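Local coordinates for protein dTDP-glucose 4,6-dehydratase (Klebsiella pneumoniae, PDB 5U4Q) that binds NAD and probably catalyses the dehydration or epimerisation of a nucleotide-linked sugar, at residues 197-200 with 201-205; 273-276 with 277-281; 326-329 with 330-334. All coordinates share one frame; numbering follows the deposited sequence.

Overall arrangement
Each contact is a local run of side chains three to five residues apart along a helix, the first running off its C-terminal end. The three helices pack together along one largely apolar seam, where Thr199 of contact 1, Leu278 of contact 2 and Phe327 and Val328 of contact 3 meet. All are partly buried, with exposed residues outside the seam; contact 3 has the most buried residues. Residues 197-205 set a lysine beside a glutamate on the surface and a threonine methyl beside a leucine on another face, residues 273-281 set a hydrocarbon beside a glutamate that reaches out of the helix, and residues 326-334 bring aromatic rings together.

Contact 1 of 3, residues 197-200 with 201-205; sequences KFTK and AMLEG
Lys200 and Glu204, one turn apart, meet at the exposed side of the helix. In the conformer given, Lys200 CE comes 3.2 Å from Glu204 OE2; a second conformer exists, so this approach is tentative. Lys200 NZ stays 4.5 Å from Glu204 OE2, beyond a salt bridge, so any attraction is probably modest. Lys200 CG lies anti to its backbone N (chi1 -170°), on the Glu204 side; the extended chain then runs outward past the carboxylate, which leans back toward it.

The apolar pair is Thr199 and Leu203, lying alongside each other and pointing the same way, with Thr199 CG2 3.7 Å from Leu203 CD1. The threonine hydroxyl turns back to hydrogen-bond Leu195 O.

Among the backbone bonds, Glu204 N to Lys200 O (2.9 Å) is the most bent, at 139°. Gly205, with positive phi and two bonds back into the last turn, one of them Gly205 N to Met202 O at 3.2 Å, closes the helix in a Schellman motif.

Helix 271-282 packs on Phe198, Thr199 and the selenomethionine Met202, helix 320-334 on Thr199 and Leu203, and strand 208-211 places Ile208 against Phe198 and Ala201.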
loop_
_atom_site.group_PDB
_atom_site.type_symbol
_atom_site.label_atom_id
_atom_site.label_comp_id
_atom_site.label_asym_id
_atom_site.label_seq_id
_atom_site.Cartn_x
_atom_site.Cartn_y
_atom_site.Cartn_z
ATOM N N LYS A 197 5.791 27.786 5.067
ATOM C CA LYS A 197 7.152 27.351 5.433
ATOM C C LYS A 197 8.156 28.466 5.155
ATOM O O LYS A 197 8.964 28.805 6.017
ATOM C CB LYS A 197 7.541 26.090 4.672
ATOM C CG LYS A 197 8.959 25.599 4.942
ATOM C CD LYS A 197 9.261 24.333 4.170
ATOM C CE LYS A 197 10.629 23.783 4.548
ATOM N NZ LYS A 197 10.827 22.424 3.982
ATOM N N PHE A 198 8.090 29.046 3.962
ATOM C CA PHE A 198 9.034 30.139 3.632
ATOM C C PHE A 198 8.830 31.375 4.506
ATOM O O PHE A 198 9.796 32.010 4.939
ATOM C CB PHE A 198 8.940 30.574 2.173
ATOM C CG PHE A 198 9.156 29.481 1.173
ATOM C CD1 PHE A 198 10.139 28.510 1.352
ATOM C CD2 PHE A 198 8.402 29.458 -0.004
ATOM C CE1 PHE A 198 10.324 27.507 0.404
ATOM C CE2 PHE A 198 8.593 28.466 -0.962
ATOM C CZ PHE A 198 9.551 27.483 -0.751
ATOM N N THR A 199 7.576 31.739 4.759
ATOM C CA THR A 199 7.269 32.922 5.545
ATOM C C THR A 199 7.784 32.789 6.978
ATOM O O THR A 199 8.372 33.730 7.522
ATOM C CB THR A 199 5.738 33.162 5.564
ATOM O OG1 THR A 199 5.270 33.393 4.234
ATOM C CG2 THR A 199 5.374 34.339 6.444
ATOM N N LYS A 200 7.553 31.623 7.572
ATOM C CA LYS A 200 8.018 31.332 8.921
ATOM C C LYS A 200 9.542 31.460 8.964
ATOM O O LYS A 200 10.089 32.147 9.828
ATOM C CB LYS A 200 7.580 29.927 9.340
ATOM C CG LYS A 200 7.794 29.611 10.811
ATOM C CD LYS A 200 7.183 28.267 11.191
ATOM C CE LYS A 200 7.350 27.973 12.674
ATOM N NZ LYS A 200 6.846 26.621 13.026
ATOM N N ALA A 201 10.208 30.824 8.005
ATOM C CA ALA A 201 11.683 30.843 7.919
ATOM C C ALA A 201 12.190 32.283 7.807
ATOM O O ALA A 201 13.103 32.689 8.545
ATOM C CB ALA A 201 12.156 30.009 6.735
HETATM N N MSE A 202 11.567 33.058 6.924
HETATM C CA MSE A 202 11.918 34.475 6.732
HETATM C C MSE A 202 11.762 35.305 7.964
HETATM O O MSE A 202 12.687 36.046 8.331
HETATM C CB MSE A 202 11.068 35.116 5.645
HETATM C CG MSE A 202 11.617 34.696 4.307
HETATM SE SE MSE A 202 10.358 35.212 2.900
HETATM C CE MSE A 202 10.683 37.117 2.912
ATOM N N LEU A 203 10.615 35.195 8.631
ATOM C CA LEU A 203 10.351 35.999 9.835
ATOM C C LEU A 203 11.183 35.554 11.048
ATOM O O LEU A 203 11.373 36.336 11.975
ATOM C CB LEU A 203 8.848 36.034 10.153
ATOM C CG LEU A 203 7.998 36.761 9.100
ATOM C CD1 LEU A 203 6.519 36.427 9.252
ATOM C CD2 LEU A 203 8.206 38.270 9.142
ATOM N N GLU A 204 11.684 34.319 11.027
ATOM C CA GLU A 204 12.573 33.802 12.084
ATOM C C GLU A 204 14.068 33.940 11.713
ATOM O O GLU A 204 14.934 33.484 12.460
ATOM C CB GLU A 204 12.261 32.330 12.374
ATOM C CG GLU A 204 10.892 32.072 12.990
ATOM C CD GLU A 204 10.526 30.592 13.017
ATOM O OE1 GLU A 204 11.299 29.759 12.485
ATOM O OE2 GLU A 204 9.451 30.256 13.560
ATOM N N GLY A 205 14.365 34.545 10.559
ATOM C CA GLY A 205 15.750 34.735 10.101
ATOM C C GLY A 205 16.479 33.454 9.707
ATOM O O GLY A 205 17.716 33.419 9.687
#

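Contact 2 of 3, residues 273-276 with 277-281; sequences DYIT and ALEEA
The carboxylate oxygen Glu279 OE2 is gripped from two sources beyond this turn, a salt bridge from Lys288 NZ and a hydrogen bond from Ala286 N, while within the turn it lies 4.0 Å from Ile275 CG2. With two donors on one oxygen, the carboxylate is well fixed, and the nearby Lys288 would probably favour the carboxylate's charged form. Glu279 CG stands anti to its carbonyl carbon (chi1 -75°), beside the backbone N, and the chain leads back over the preceding turn, where CG sits 3.3 Å from Ile275 O. The isoleucine supplies its CG2 methyl to the carboxylate carbon, CD, while its CG1 branch leads off on the N side; the two side chains pass each other at a slant.

Thr276 points its hydroxyl back up the helix, where OG1 bonds to Met272 O.

The main chain runs as a regular alpha-helix. Glu279 N bonds to Ile275 O at 2.9 Å, and Leu278 N to Tyr274 O is equally short.

Tyr274 meets the ring of Phe220 and touches Leu195, and Leu278 packs on Phe198, Thr199 and Val328. Tyr274, Ile275 and Leu278 are buried, while Asp273, Thr276 and Glu280 are exposed, as in an amphipathic helix. With helices 194-203 and 320-334 it lies beside the NAD-binding Rossmann sheet, probably in the smaller, substrate-binding part seen in epimerase/dehydratase relatives.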
loop_
_atom_site.group_PDB
_atom_site.type_symbol
_atom_site.label_atom_id
_atom_site.label_comp_id
_atom_site.label_asym_id
_atom_site.label_seq_id
_atom_site.Cartn_x
_atom_site.Cartn_y
_atom_site.Cartn_z
ATOM N N ASP A 273 10.093 32.752 -8.186
ATOM C CA ASP A 273 8.974 33.708 -8.376
ATOM C C ASP A 273 8.161 33.845 -7.075
ATOM O O ASP A 273 7.707 34.947 -6.730
ATOM C CB ASP A 273 8.033 33.284 -9.512
ATOM C CG ASP A 273 8.696 33.308 -10.893
ATOM O OD1 ASP A 273 9.699 34.016 -11.079
ATOM O OD2 ASP A 273 8.180 32.629 -11.802
ATOM N N TYR A 274 7.981 32.732 -6.360
ATOM C CA TYR A 274 7.257 32.767 -5.079
ATOM C C TYR A 274 8.064 33.470 -4.005
ATOM O O TYR A 274 7.520 34.247 -3.243
ATOM C CB TYR A 274 6.913 31.356 -4.591
ATOM C CG TYR A 274 5.923 30.659 -5.459
ATOM C CD1 TYR A 274 4.564 30.893 -5.312
ATOM C CD2 TYR A 274 6.329 29.766 -6.424
ATOM C CE1 TYR A 274 3.635 30.257 -6.122
ATOM C CE2 TYR A 274 5.406 29.123 -7.253
ATOM C CZ TYR A 274 4.063 29.364 -7.081
ATOM O OH TYR A 274 3.150 28.740 -7.899
ATOM N N ILE A 275 9.368 33.186 -3.939
ATOM C CA ILE A 275 10.218 33.826 -2.934
ATOM C C ILE A 275 10.259 35.334 -3.163
ATOM O O ILE A 275 10.094 36.100 -2.230
ATOM C CB ILE A 275 11.637 33.230 -2.944
ATOM C CG1 ILE A 275 11.553 31.740 -2.605
ATOM C CG2 ILE A 275 12.534 33.960 -1.942
ATOM C CD1 ILE A 275 12.888 31.039 -2.620
ATOM N N THR A 276 10.472 35.754 -4.408
ATOM C CA THR A 276 10.538 37.182 -4.700
ATOM C C THR A 276 9.241 37.885 -4.321
ATOM O O THR A 276 9.251 38.977 -3.715
ATOM C CB THR A 276 10.841 37.423 -6.188
ATOM O OG1 THR A 276 12.092 36.795 -6.514
ATOM C CG2 THR A 276 10.906 38.904 -6.492
ATOM N N ALA A 277 8.116 37.257 -4.665
ATOM C CA ALA A 277 6.813 37.827 -4.332
ATOM C C ALA A 277 6.609 37.924 -2.810
ATOM O O ALA A 277 6.027 38.885 -2.322
ATOM C CB ALA A 277 5.694 37.021 -4.968
ATOM N N LEU A 278 7.016 36.885 -2.077
ATOM C CA LEU A 278 6.932 36.931 -0.608
ATOM C C LEU A 278 7.793 38.031 -0.036
ATOM O O LEU A 278 7.381 38.733 0.888
ATOM C CB LEU A 278 7.362 35.619 0.040
ATOM C CG LEU A 278 6.327 34.552 0.274
ATOM C CD1 LEU A 278 7.029 33.330 0.833
ATOM C CD2 LEU A 278 5.240 35.025 1.241
ATOM N N GLU A 279 8.999 38.177 -0.577
ATOM C CA GLU A 279 9.912 39.230 -0.099
ATOM C C GLU A 279 9.288 40.617 -0.229
ATOM O O GLU A 279 9.367 41.434 0.698
ATOM C CB GLU A 279 11.238 39.131 -0.842
ATOM C CG GLU A 279 12.103 37.969 -0.387
ATOM C CD GLU A 279 13.376 37.820 -1.202
ATOM O OE1 GLU A 279 13.386 38.247 -2.383
ATOM O OE2 GLU A 279 14.349 37.277 -0.651
ATOM N N GLU A 280 8.636 40.861 -1.359
ATOM C CA GLU A 280 7.964 42.123 -1.616
ATOM C C GLU A 280 6.798 42.329 -0.656
ATOM O O GLU A 280 6.606 43.428 -0.136
ATOM C CB GLU A 280 7.432 42.162 -3.043
ATOM C CG GLU A 280 6.745 43.477 -3.414
ATOM C CD GLU A 280 6.044 43.425 -4.760
ATOM O OE1 GLU A 280 6.206 44.390 -5.539
ATOM O OE2 GLU A 280 5.326 42.428 -5.039
ATOM N N ALA A 281 6.009 41.278 -0.442
ATOM C CA ALA A 281 4.830 41.376 0.419
ATOM C C ALA A 281 5.178 41.588 1.879
ATOM O O ALA A 281 4.464 42.281 2.592
ATOM C CB ALA A 281 3.947 40.129 0.273
#

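Contact 3 of 3, residues 326-329 with 330-334; sequences NFVD and WYKDY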
loop_
_atom_site.group_PDB
_atom_site.type_symbol
_atom_site.label_atom_id
_atom_site.label_comp_id
_atom_site.label_asym_id
_atom_site.label_seq_id
_atom_site.Cartn_x
_atom_site.Cartn_y
_atom_site.Cartn_z
ATOM N N ASN A 326 -2.685 36.943 -0.980
ATOM C CA ASN A 326 -3.759 36.346 -0.168
ATOM C C ASN A 326 -3.183 35.657 1.065
ATOM O O ASN A 326 -3.691 35.794 2.202
ATOM C CB ASN A 326 -4.576 35.346 -0.992
ATOM C CG ASN A 326 -5.391 36.010 -2.098
ATOM O OD1 ASN A 326 -5.570 37.226 -2.110
ATOM N ND2 ASN A 326 -5.858 35.219 -3.039
ATOM N N PHE A 327 -2.087 34.931 0.866
ATOM C CA PHE A 327 -1.456 34.256 1.961
ATOM C C PHE A 327 -0.972 35.233 3.026
ATOM O O PHE A 327 -1.198 35.051 4.218
ATOM C CB PHE A 327 -0.281 33.360 1.523
ATOM C CG PHE A 327 0.382 32.721 2.676
ATOM C CD1 PHE A 327 -0.209 31.614 3.281
ATOM C CD2 PHE A 327 1.504 33.267 3.276
ATOM C CE1 PHE A 327 0.306 31.058 4.429
ATOM C CE2 PHE A 327 2.027 32.703 4.426
ATOM C CZ PHE A 327 1.427 31.606 5.005
ATOM N N VAL A 328 -0.272 36.268 2.576
ATOM C CA VAL A 328 0.328 37.233 3.514
ATOM C C VAL A 328 -0.746 38.001 4.287
ATOM O O VAL A 328 -0.602 38.221 5.482
ATOM C CB VAL A 328 1.335 38.137 2.800
ATOM C CG1 VAL A 328 1.761 39.313 3.691
ATOM C CG2 VAL A 328 2.546 37.312 2.389
ATOM N N ASP A 329 -1.823 38.355 3.606
ATOM C CA ASP A 329 -2.976 38.992 4.265
ATOM C C ASP A 329 -3.499 38.114 5.395
ATOM O O ASP A 329 -3.723 38.583 6.508
ATOM C CB ASP A 329 -4.065 39.273 3.243
ATOM C CG ASP A 329 -5.363 39.723 3.871
ATOM O OD1 ASP A 329 -5.462 40.872 4.359
ATOM O OD2 ASP A 329 -6.323 38.936 3.875
ATOM N N TRP A 330 -3.630 36.816 5.127
ATOM C CA TRP A 330 -4.066 35.890 6.164
ATOM C C TRP A 330 -3.047 35.812 7.303
ATOM O O TRP A 330 -3.388 35.948 8.479
ATOM C CB TRP A 330 -4.318 34.462 5.606
ATOM C CG TRP A 330 -4.516 33.527 6.734
ATOM C CD1 TRP A 330 -5.615 33.427 7.496
ATOM C CD2 TRP A 330 -3.539 32.650 7.324
ATOM N NE1 TRP A 330 -5.404 32.559 8.523
ATOM C CE2 TRP A 330 -4.137 32.065 8.452
ATOM C CE3 TRP A 330 -2.225 32.288 6.998
ATOM C CZ2 TRP A 330 -3.480 31.137 9.243
ATOM C CZ3 TRP A 330 -1.572 31.400 7.790
ATOM C CH2 TRP A 330 -2.202 30.808 8.895
ATOM N N TYR A 331 -1.790 35.599 6.955
ATOM C CA TYR A 331 -0.736 35.385 7.945
ATOM C C TYR A 331 -0.617 36.587 8.917
ATOM O O TYR A 331 -0.554 36.402 10.125
ATOM C CB TYR A 331 0.618 35.108 7.280
ATOM C CG TYR A 331 1.725 34.749 8.226
ATOM C CD1 TYR A 331 2.456 35.737 8.891
ATOM C CD2 TYR A 331 2.071 33.429 8.442
ATOM C CE1 TYR A 331 3.472 35.391 9.773
ATOM C CE2 TYR A 331 3.086 33.076 9.327
ATOM C CZ TYR A 331 3.765 34.064 9.996
ATOM O OH TYR A 331 4.769 33.687 10.857
ATOM N N LYS A 332 -0.590 37.788 8.357
ATOM C CA LYS A 332 -0.403 38.993 9.187
ATOM C C LYS A 332 -1.516 39.181 10.171
ATOM O O LYS A 332 -1.275 39.568 11.336
ATOM C CB LYS A 332 -0.277 40.245 8.324
ATOM C CG LYS A 332 1.048 40.378 7.606
ATOM C CD LYS A 332 1.151 41.762 6.975
ATOM C CE LYS A 332 2.510 42.041 6.413
ATOM N NZ LYS A 332 2.610 43.492 6.016
ATOM N N ASP A 333 -2.730 38.938 9.711
ATOM C CA ASP A 333 -3.901 39.067 10.549
ATOM C C ASP A 333 -3.938 37.978 11.608
ATOM O O ASP A 333 -4.168 38.264 12.783
ATOM C CB ASP A 333 -5.161 38.984 9.709
ATOM C CG ASP A 333 -6.404 39.144 10.535
ATOM O OD1 ASP A 333 -6.725 40.294 10.889
ATOM O OD2 ASP A 333 -7.054 38.125 10.799
ATOM N N TYR A 334 -3.688 36.731 11.212
ATOM C CA TYR A 334 -3.787 35.624 12.169
ATOM C C TYR A 334 -2.735 35.726 13.257
ATOM O O TYR A 334 -3.044 35.489 14.445
ATOM C CB TYR A 334 -3.707 34.258 11.460
ATOM C CG TYR A 334 -3.840 33.115 12.431
ATOM C CD1 TYR A 334 -5.072 32.811 12.983
ATOM C CD2 TYR A 334 -2.739 32.399 12.852
ATOM C CE1 TYR A 334 -5.211 31.789 13.912
ATOM C CE2 TYR A 334 -2.872 31.357 13.772
ATOM C CZ TYR A 334 -4.117 31.072 14.301
ATOM O OH TYR A 334 -4.293 30.063 15.228
#
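Phe327 lays the CE1 and CZ end of its ring against two aromatic neighbours of the next turn. Toward Trp330, Phe327 CE1 comes 3.8 Å from CE3 of the indole, with the ring centroids 5.7 Å apart and the planes inclined at 56°, an oblique meeting. Toward Tyr331, Phe327 CZ reaches Tyr331 CD2 at 3.9 Å, the two side chains running alongside each other. All three rings have CG anti to the backbone N (chi1 178° for Phe327), so each leans toward the C-terminal end of the helix, carrying the phenylalanine forward onto the pair ahead. Tyr334 CB sits 3.5 Å above the plane of the Trp330 indole, offset toward its rim.

On another side of the helix, Val328 and Lys332 lie side by side. The lysine uses its hydrocarbon part: its CE is 3.9 Å from Val328 CG1, and the extended chain runs back along the helix past Val328, the amine ending at the exposed surface.

Backbone bonds hold the turn, among them Lys332 N to Val328 O, 2.9 Å and nearly straight at 170°. Asp333 N to Asp329 O, at 3.4 Å, is weak.

The aromatic cluster, with the Trp330 side chain about 11 Å from the bound NAD, packs this C-terminal helix on its neighbours. Helix 194-203 receives Phe327 and Tyr331 through Leu195, Thr199 and Leu203, while Val328 packs on Leu278, Ala281 and Leu282 of helix 271-282. Trp330 turns to Trp188, Phe196 and Pro187, and touches Leu44 of helix 42-50, as does Tyr334.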